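Local coordinates for alpha-L-rhamnosidase (Aspergillus terreus, PDB 6GSZ), which probably hydrolyses terminal non-reducing alpha-L-rhamnose residues from alpha-L-rhamnosides and binds calcium, at residues V140-L154 with T226-S238. Numbering follows the deposited sequence. Where two conformers were deposited one is given.
With CA (calcium ion), chain Y.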
ATOM      1  N   VAL A 140      16.585  29.875 -21.599  1.00 16.90           N
ATOM      2  CA  VAL A 140      16.692  30.552 -20.323  1.00 17.31           C
ATOM      3  C   VAL A 140      17.848  31.538 -20.469  1.00 18.93           C
ATOM      4  O   VAL A 140      19.000  31.177 -20.323  1.00 21.62           O
ATOM      5  CB  VAL A 140      16.895  29.549 -19.179  1.00 20.38           C
ATOM      6  CG1 VAL A 140      16.985  30.270 -17.847  1.00 20.91           C
ATOM      7  CG2 VAL A 140      15.780  28.528 -19.134  1.00 20.97           C
ATOM      8  N   ASP A 141      17.523  32.770 -20.846  1.00 19.37           N
ATOM      9  CA  ASP A 141      18.590  33.733 -21.227  1.00 21.53           C
ATOM     10  C   ASP A 141      18.879  34.791 -20.151  1.00 24.07           C
ATOM     11  O   ASP A 141      19.488  35.826 -20.405  1.00 34.46           O
ATOM     12  CB  ASP A 141      18.245  34.406 -22.545  1.00 27.77           C
ATOM     13  CG  ASP A 141      18.049  33.428 -23.689  1.00 27.45           C
ATOM     14  OD1 ASP A 141      18.940  32.518 -23.901  1.00 27.28           O
ATOM     15  OD2 ASP A 141      17.023  33.589 -24.363  1.00 31.38           O
ATOM     16  N   ASP A 142      18.422  34.528 -18.942  1.00 21.60           N
ATOM     17  CA  ASP A 142      18.628  35.360 -17.745  1.00 26.66           C
ATOM     18  C   ASP A 142      19.209  34.450 -16.662  1.00 27.01           C
ATOM     19  O   ASP A 142      18.994  33.229 -16.690  1.00 25.42           O
ATOM     20  CB  ASP A 142      17.293  35.984 -17.319  1.00 36.82           C
ATOM     21  CG  ASP A 142      16.599  36.830 -18.390  1.00 44.32           C
ATOM     22  OD1 ASP A 142      17.105  37.918 -18.688  1.00 45.79           O
ATOM     23  OD2 ASP A 142      15.541  36.392 -18.911  1.00 49.52           O
ATOM     24  N   SER A 143      19.915  35.029 -15.695  1.00 25.91           N
ATOM     25  CA  SER A 143      20.348  34.254 -14.536  1.00 27.96           C
ATOM     26  C   SER A 143      19.112  33.791 -13.751  1.00 25.27           C
ATOM     27  O   SER A 143      18.104  34.515 -13.646  1.00 25.11           O
ATOM     28  CB  SER A 143      21.287  35.034 -13.676  1.00 31.40           C
ATOM     29  OG  SER A 143      20.629  36.173 -13.203  1.00 42.62           O
ATOM     30  N   TYR A 144      19.184  32.566 -13.225  1.00 23.62           N
ATOM     31  CA  TYR A 144      18.048  31.974 -12.515  1.00 22.49           C
ATOM     32  C   TYR A 144      18.521  31.344 -11.204  1.00 21.17           C
ATOM     33  O   TYR A 144      19.691  31.012 -11.047  1.00 22.72           O
ATOM     34  CB  TYR A 144      17.325  30.929 -13.383  1.00 23.61           C
ATOM     35  CG  TYR A 144      18.188  29.769 -13.826  1.00 21.99           C
ATOM     36  CD1 TYR A 144      18.987  29.903 -14.941  1.00 24.69           C
ATOM     37  CD2 TYR A 144      18.185  28.536 -13.179  1.00 29.11           C
ATOM     38  CE1 TYR A 144      19.808  28.885 -15.366  1.00 26.91           C
ATOM     39  CE2 TYR A 144      19.008  27.492 -13.598  1.00 25.43           C
ATOM     40  CZ  TYR A 144      19.831  27.686 -14.695  1.00 26.01           C
ATOM     41  OH  TYR A 144      20.664  26.731 -15.201  1.00 30.68           O
ATOM     42  N   VAL A 145      17.568  31.151 -10.291  1.00 20.69           N
ATOM     43  CA  VAL A 145      17.866  30.653  -8.952  1.00 21.80           C
ATOM     44  C   VAL A 145      17.170  29.322  -8.644  1.00 21.94           C
ATOM     45  O   VAL A 145      17.671  28.570  -7.793  1.00 20.72           O
ATOM     46  CB  VAL A 145      17.539  31.701  -7.877  1.00 23.61           C
ATOM     47  CG1 VAL A 145      18.429  32.938  -8.039  1.00 27.73           C
ATOM     48  CG2 VAL A 145      16.059  32.064  -7.826  1.00 24.52           C
ATOM     49  N   SER A 146      16.035  29.039  -9.286  1.00 19.58           N
ATOM     50  CA  SER A 146      15.303  27.788  -9.013  1.00 17.04           C
ATOM     51  C   SER A 146      14.392  27.472 -10.188  1.00 15.81           C
ATOM     52  O   SER A 146      14.047  28.368 -10.954  1.00 17.00           O
ATOM     53  CB  SER A 146      14.537  27.838  -7.690  1.00 19.45           C
ATOM     54  OG  SER A 146      13.516  28.806  -7.747  1.00 22.12           O
ATOM     55  N   ALA A 147      14.013  26.191 -10.301  1.00 14.66           N
ATOM     56  CA  ALA A 147      13.082  25.817 -11.333  1.00 14.24           C
ATOM     57  C   ALA A 147      12.272  24.610 -10.873  1.00 13.28           C
ATOM     58  O   ALA A 147      12.776  23.752 -10.131  1.00 13.10           O
ATOM     59  CB  ALA A 147      13.798  25.559 -12.648  1.00 14.69           C
ATOM     60  N   ARG A 148      11.032  24.560 -11.373  1.00 12.99           N
ATOM     61  CA  ARG A 148      10.111  23.475 -11.073  1.00 12.62           C
ATOM     62  C   ARG A 148       9.485  22.919 -12.349  1.00 12.07           C
ATOM     63  O   ARG A 148       9.224  23.656 -13.279  1.00 13.57           O
ATOM     64  CB  ARG A 148       8.963  23.954 -10.176  1.00 15.25           C
ATOM     65  CG  ARG A 148       9.398  24.505  -8.824  1.00 14.29           C
ATOM     66  CD  ARG A 148       9.959  23.431  -7.906  1.00 13.05           C
ATOM     67  NE  ARG A 148      10.356  23.964  -6.627  1.00 14.20           N
ATOM     68  CZ  ARG A 148      11.606  24.325  -6.282  1.00 16.10           C
ATOM     69  NH1 ARG A 148      12.637  24.149  -7.099  1.00 16.17           N
ATOM     70  NH2 ARG A 148      11.808  24.810  -5.060  1.00 15.65           N
ATOM     71  N   LEU A 149       9.265  21.598 -12.357  1.00 11.35           N
ATOM     72  CA  LEU A 149       8.451  20.950 -13.390  1.00 12.02           C
ATOM     73  C   LEU A 149       7.220  20.373 -12.709  1.00 10.78           C
ATOM     74  O   LEU A 149       7.367  19.606 -11.730  1.00 12.16           O
ATOM     75  CB  LEU A 149       9.211  19.834 -14.100  1.00 12.29           C
ATOM     76  CG  LEU A 149       8.419  19.160 -15.216  1.00 12.19           C
ATOM     77  CD1 LEU A 149       8.154  20.120 -16.381  1.00 13.49           C
ATOM     78  CD2 LEU A 149       9.145  17.932 -15.710  1.00 13.54           C
ATOM     79  N   TYR A 150       6.047  20.744 -13.210  1.00 10.11           N
ATOM     80  CA  TYR A 150       4.768  20.235 -12.778  1.00 10.26           C
ATOM     81  C   TYR A 150       4.205  19.404 -13.922  1.00  9.89           C
ATOM     82  O   TYR A 150       4.185  19.897 -15.078  1.00 11.17           O
ATOM     83  CB  TYR A 150       3.839  21.393 -12.472  1.00 10.74           C
ATOM     84  CG  TYR A 150       4.389  22.341 -11.451  1.00 10.50           C
ATOM     85  CD1 TYR A 150       4.315  22.037 -10.107  1.00 10.20           C
ATOM     86  CD2 TYR A 150       4.960  23.554 -11.791  1.00 11.70           C
ATOM     87  CE1 TYR A 150       4.780  22.919  -9.145  1.00 11.46           C
ATOM     88  CE2 TYR A 150       5.412  24.444 -10.826  1.00 12.33           C
ATOM     89  CZ  TYR A 150       5.326  24.124  -9.483  1.00 12.80           C
ATOM     90  OH  TYR A 150       5.784  25.058  -8.572  1.00 13.49           O
ATOM     91  N   ILE A 151       3.866  18.132 -13.699  1.00  9.34           N
ATOM     92  CA  ILE A 151       3.632  17.258 -14.837  1.00  9.72           C
ATOM     93  C   ILE A 151       2.708  16.114 -14.472  1.00  9.14           C
ATOM     94  O   ILE A 151       2.782  15.553 -13.365  1.00  9.96           O
ATOM     95  CB  ILE A 151       4.987  16.756 -15.367  1.00  9.75           C
ATOM     96  CG1 ILE A 151       4.821  15.838 -16.580  1.00 10.36           C
ATOM     97  CG2 ILE A 151       5.835  16.128 -14.279  1.00 10.48           C
ATOM     98  CD1 ILE A 151       6.090  15.645 -17.399  1.00 11.20           C
ATOM     99  N   THR A 152       1.866  15.741 -15.421  1.00  8.95           N
ATOM    100  CA  THR A 152       1.122  14.518 -15.364  1.00  9.34           C
ATOM    101  C   THR A 152       0.840  14.030 -16.777  1.00  8.72           C
ATOM    102  O   THR A 152       1.200  14.666 -17.758  1.00 10.65           O
ATOM    103  CB  THR A 152      -0.181  14.650 -14.565  1.00 10.59           C
ATOM    104  OG1 THR A 152      -0.668  13.344 -14.257  1.00 11.12           O
ATOM    105  CG2 THR A 152      -1.259  15.446 -15.261  1.00 12.12           C
ATOM    106  N   ALA A 153       0.201  12.866 -16.874  1.00  9.76           N
ATOM    107  CA  ALA A 153      -0.154  12.320 -18.174  1.00  9.25           C
ATOM    108  C   ALA A 153      -1.545  11.721 -18.128  1.00 10.26           C
ATOM    109  O   ALA A 153      -2.027  11.276 -17.055  1.00 12.22           O
ATOM    110  CB  ALA A 153       0.818  11.225 -18.550  1.00 11.93           C
ATOM    111  N   LEU A 154      -2.162  11.682 -19.301  1.00 11.15           N
ATOM    112  CA  LEU A 154      -3.302  10.826 -19.545  1.00 10.65           C
ATOM    113  C   LEU A 154      -2.704   9.499 -20.016  1.00  9.89           C
ATOM    114  O   LEU A 154      -2.517   9.264 -21.230  1.00 11.23           O
ATOM    115  CB  LEU A 154      -4.232  11.475 -20.560  1.00 11.51           C
ATOM    116  CG  LEU A 154      -5.161  12.561 -20.037  1.00 14.64           C
ATOM    117  CD1 LEU A 154      -4.422  13.701 -19.378  1.00 17.53           C
ATOM    118  CD2 LEU A 154      -6.059  13.025 -21.184  1.00 14.48           C
ATOM    119  N   THR A 226      -6.682   8.356 -26.003  1.00 11.34           N
ATOM    120  CA  THR A 226      -5.580   9.103 -26.631  1.00 11.57           C
ATOM    121  C   THR A 226      -4.504   9.442 -25.580  1.00 11.84           C
ATOM    122  O   THR A 226      -4.819   9.951 -24.500  1.00 13.54           O
ATOM    123  CB  THR A 226      -6.101  10.358 -27.337  1.00 13.78           C
ATOM    124  OG1 THR A 226      -7.070   9.967 -28.311  1.00 13.66           O
ATOM    125  CG2 THR A 226      -4.977  11.105 -28.039  1.00 14.68           C
ATOM    126  N   LEU A 227      -3.226   9.104 -25.840  1.00 10.99           N
ATOM    127  CA  LEU A 227      -2.157   9.469 -24.923  1.00 10.99           C
ATOM    128  C   LEU A 227      -2.013  10.993 -24.862  1.00 11.56           C
ATOM    129  O   LEU A 227      -2.037  11.664 -25.872  1.00 12.29           O
ATOM    130  CB  LEU A 227      -0.830   8.865 -25.375  1.00 12.31           C
ATOM    131  CG  LEU A 227      -0.804   7.354 -25.496  1.00 14.09           C
ATOM    132  CD1 LEU A 227       0.560   6.841 -25.917  1.00 15.73           C
ATOM    133  CD2 LEU A 227      -1.231   6.693 -24.234  1.00 14.21           C
ATOM    134  N   GLY A 228      -1.900  11.536 -23.647  1.00 11.73           N
ATOM    135  CA  GLY A 228      -1.827  12.959 -23.436  1.00 11.74           C
ATOM    136  C   GLY A 228      -0.805  13.365 -22.389  1.00 10.85           C
ATOM    137  O   GLY A 228      -0.527  12.588 -21.473  1.00 10.98           O
ATOM    138  N   LEU A 229      -0.293  14.587 -22.516  1.00 10.24           N
ATOM    139  CA  LEU A 229       0.734  15.129 -21.607  1.00 10.31           C
ATOM    140  C   LEU A 229       0.266  16.513 -21.132  1.00 10.46           C
ATOM    141  O   LEU A 229      -0.150  17.350 -21.923  1.00 11.31           O
ATOM    142  CB  LEU A 229       2.041  15.314 -22.394  1.00 11.90           C
ATOM    143  CG  LEU A 229       3.161  16.045 -21.660  1.00 12.49           C
ATOM    144  CD1 LEU A 229       3.618  15.274 -20.438  1.00 13.12           C
ATOM    145  CD2 LEU A 229       4.302  16.360 -22.586  1.00 13.40           C
ATOM    146  N   LEU A 230       0.376  16.764 -19.821  1.00  9.96           N
ATOM    147  CA  LEU A 230       0.240  18.117 -19.276  1.00 11.03           C
ATOM    148  C   LEU A 230       1.541  18.445 -18.546  1.00 11.12           C
ATOM    149  O   LEU A 230       1.933  17.692 -17.624  1.00 11.49           O
ATOM    150  CB  LEU A 230      -0.938  18.154 -18.299  1.00 10.78           C
ATOM    151  CG  LEU A 230      -1.172  19.516 -17.609  1.00 11.93           C
ATOM    152  CD1 LEU A 230      -1.560  20.593 -18.642  1.00 12.53           C
ATOM    153  CD2 LEU A 230      -2.232  19.397 -16.521  1.00 12.64           C
ATOM    154  N   SER A 231       2.140  19.602 -18.839  1.00 10.97           N
ATOM    155  CA  SER A 231       3.463  19.948 -18.303  0.50 11.18           C
ATOM    156  C   SER A 231       3.551  21.471 -18.145  1.00 12.31           C
ATOM    157  O   SER A 231       3.173  22.182 -19.061  1.00 14.00           O
ATOM    158  CB  SER A 231       4.543  19.398 -19.219  0.50 12.93           C
ATOM    159  OG  SER A 231       5.866  19.631 -18.740  0.50 14.29           O
ATOM    160  N   LEU A 232       4.115  21.942 -17.046  1.00 11.42           N
ATOM    161  CA  LEU A 232       4.489  23.331 -16.912  1.00 10.82           C
ATOM    162  C   LEU A 232       5.865  23.385 -16.251  1.00 11.42           C
ATOM    163  O   LEU A 232       6.020  22.894 -15.113  1.00 11.72           O
ATOM    164  CB  LEU A 232       3.459  24.097 -16.074  1.00 10.54           C
ATOM    165  CG  LEU A 232       3.753  25.594 -15.912  1.00 11.74           C
ATOM    166  CD1 LEU A 232       3.669  26.291 -17.274  1.00 13.48           C
ATOM    167  CD2 LEU A 232       2.837  26.218 -14.842  1.00 13.52           C
ATOM    168  N   LEU A 233       6.827  24.012 -16.919  1.00 12.71           N
ATOM    169  CA  LEU A 233       8.136  24.324 -16.369  0.50 12.66           C
ATOM    170  C   LEU A 233       8.123  25.792 -15.944  1.00 13.90           C
ATOM    171  O   LEU A 233       7.738  26.655 -16.715  1.00 15.88           O
ATOM    172  CB  LEU A 233       9.220  24.087 -17.417  0.50 16.92           C
ATOM    173  CG  LEU A 233      10.643  24.318 -16.916  0.50 21.62           C
ATOM    174  CD1 LEU A 233      11.086  23.176 -16.042  0.50 24.30           C
ATOM    175  CD2 LEU A 233      11.599  24.486 -18.080  0.50 23.30           C
ATOM    176  N   VAL A 234       8.450  26.050 -14.673  1.00 13.44           N
ATOM    177  CA  VAL A 234       8.487  27.397 -14.132  1.00 14.63           C
ATOM    178  C   VAL A 234       9.925  27.665 -13.683  1.00 14.48           C
ATOM    179  O   VAL A 234      10.433  26.968 -12.779  1.00 15.60           O
ATOM    180  CB  VAL A 234       7.506  27.554 -12.957  1.00 14.69           C
ATOM    181  CG1 VAL A 234       7.491  29.001 -12.495  1.00 17.36           C
ATOM    182  CG2 VAL A 234       6.098  27.118 -13.318  1.00 14.37           C
ATOM    183  N   VAL A 235      10.556  28.689 -14.246  1.00 15.62           N
ATOM    184  CA  VAL A 235      11.901  29.081 -13.884  1.00 15.04           C
ATOM    185  C   VAL A 235      11.824  30.431 -13.164  1.00 17.13           C
ATOM    186  O   VAL A 235      11.182  31.357 -13.650  1.00 18.50           O
ATOM    187  CB  VAL A 235      12.806  29.196 -15.139  1.00 15.04           C
ATOM    188  CG1 VAL A 235      14.219  29.583 -14.756  1.00 17.70           C
ATOM    189  CG2 VAL A 235      12.799  27.928 -15.976  1.00 16.51           C
ATOM    190  N   THR A 236      12.371  30.476 -11.948  1.00 16.44           N
ATOM    191  CA  THR A 236      12.425  31.713 -11.180  1.00 17.32           C
ATOM    192  C   THR A 236      13.784  32.372 -11.415  1.00 19.31           C
ATOM    193  O   THR A 236      14.819  31.805 -11.133  1.00 19.11           O
ATOM    194  CB  THR A 236      12.238  31.446  -9.684  1.00 19.06           C
ATOM    195  OG1 THR A 236      10.971  30.803  -9.541  1.00 21.39           O
ATOM    196  CG2 THR A 236      12.303  32.719  -8.864  1.00 20.79           C
ATOM    197  N   LYS A 237      13.731  33.577 -11.965  1.00 22.10           N
ATOM    198  CA  LYS A 237      14.910  34.341 -12.266  1.00 21.26           C
ATOM    199  C   LYS A 237      15.429  35.031 -11.000  1.00 24.73           C
ATOM    200  O   LYS A 237      14.735  35.127  -9.972  1.00 24.92           O
ATOM    201  CB  LYS A 237      14.585  35.335 -13.379  1.00 24.52           C
ATOM    202  CG  LYS A 237      14.398  34.685 -14.740  1.00 28.66           C
ATOM    203  CD  LYS A 237      13.934  35.668 -15.775  1.00 31.03           C
ATOM    204  CE  LYS A 237      12.446  35.939 -15.711  1.00 36.54           C
ATOM    205  NZ  LYS A 237      12.084  37.220 -16.371  1.00 42.46           N
ATOM    206  N   SER A 238      16.655  35.539 -11.110  1.00 27.03           N
ATOM    207  CA  SER A 238      17.382  36.171 -10.023  1.00 30.61           C
ATOM    208  C   SER A 238      16.605  37.357  -9.425  1.00 31.58           C
ATOM    209  O   SER A 238      16.732  37.621  -8.251  1.00 36.17           O
ATOM    210  CB  SER A 238      18.771  36.587 -10.490  1.00 34.47           C
ATOM    211  OG  SER A 238      19.572  35.434 -10.729  1.00 37.41           O
TER
HETATM  212 CA    CA Y 943      20.973  37.195 -21.562  0.50 43.48          CA
HETATM  213  O   HOH W   1      -4.269   7.646 -22.580  1.00 17.18           O
HETATM  214  O   HOH W   2      22.482  35.584 -21.270  1.00 54.44           O
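Ser143 OG and Ser238 OG lie 2.8 Å apart, a hydroxyl pair in which either oxygen could donate. At chi1 61° Ser143 OG sits between its backbone N and carbonyl carbon, which turns it to Ser238 OG, while the Ser143 carbonyl accepts Ser238 N from well above the carbonyl plane. Next along the chain, Val145 N meets Thr236 O at 2.9 Å in an almost straight bond (176° at the hydrogen), and Thr236 N returns to Ser146 O. Since Val145 and Ser146 both face Thr236, this is a classic beta bulge, and the register slips by one residue across it. From Ser146 to Thr152 the antiparallel pairing is regular, the short strand axes approaching to 4.6 Å at 165°; at the far end Gly228 N bonds Leu154 O only weakly, at 3.4 Å. The two are neighbouring strands in one sheet of the rhamnosidase N-terminal domain. Strand 182-188 flanks 144-154 on its other edge. Side chains sort onto two faces. On one, Tyr150 turns its ring edge to Val234, CE2 lying 3.7 Å from CG2 in the ring plane. On the other, Ile151 CD1 packs on Leu229 CD1 at 3.9 Å, and Leu149 and Leu229 pack against Ile200 and Val202 of strand 196-205. Arg148 turns its guanidinium away from Val234, NH1 bonding Ala147 O and NE forming a salt bridge with Glu102. Before the bulge, Asp141 O binds a calcium ion at 2.3 Å.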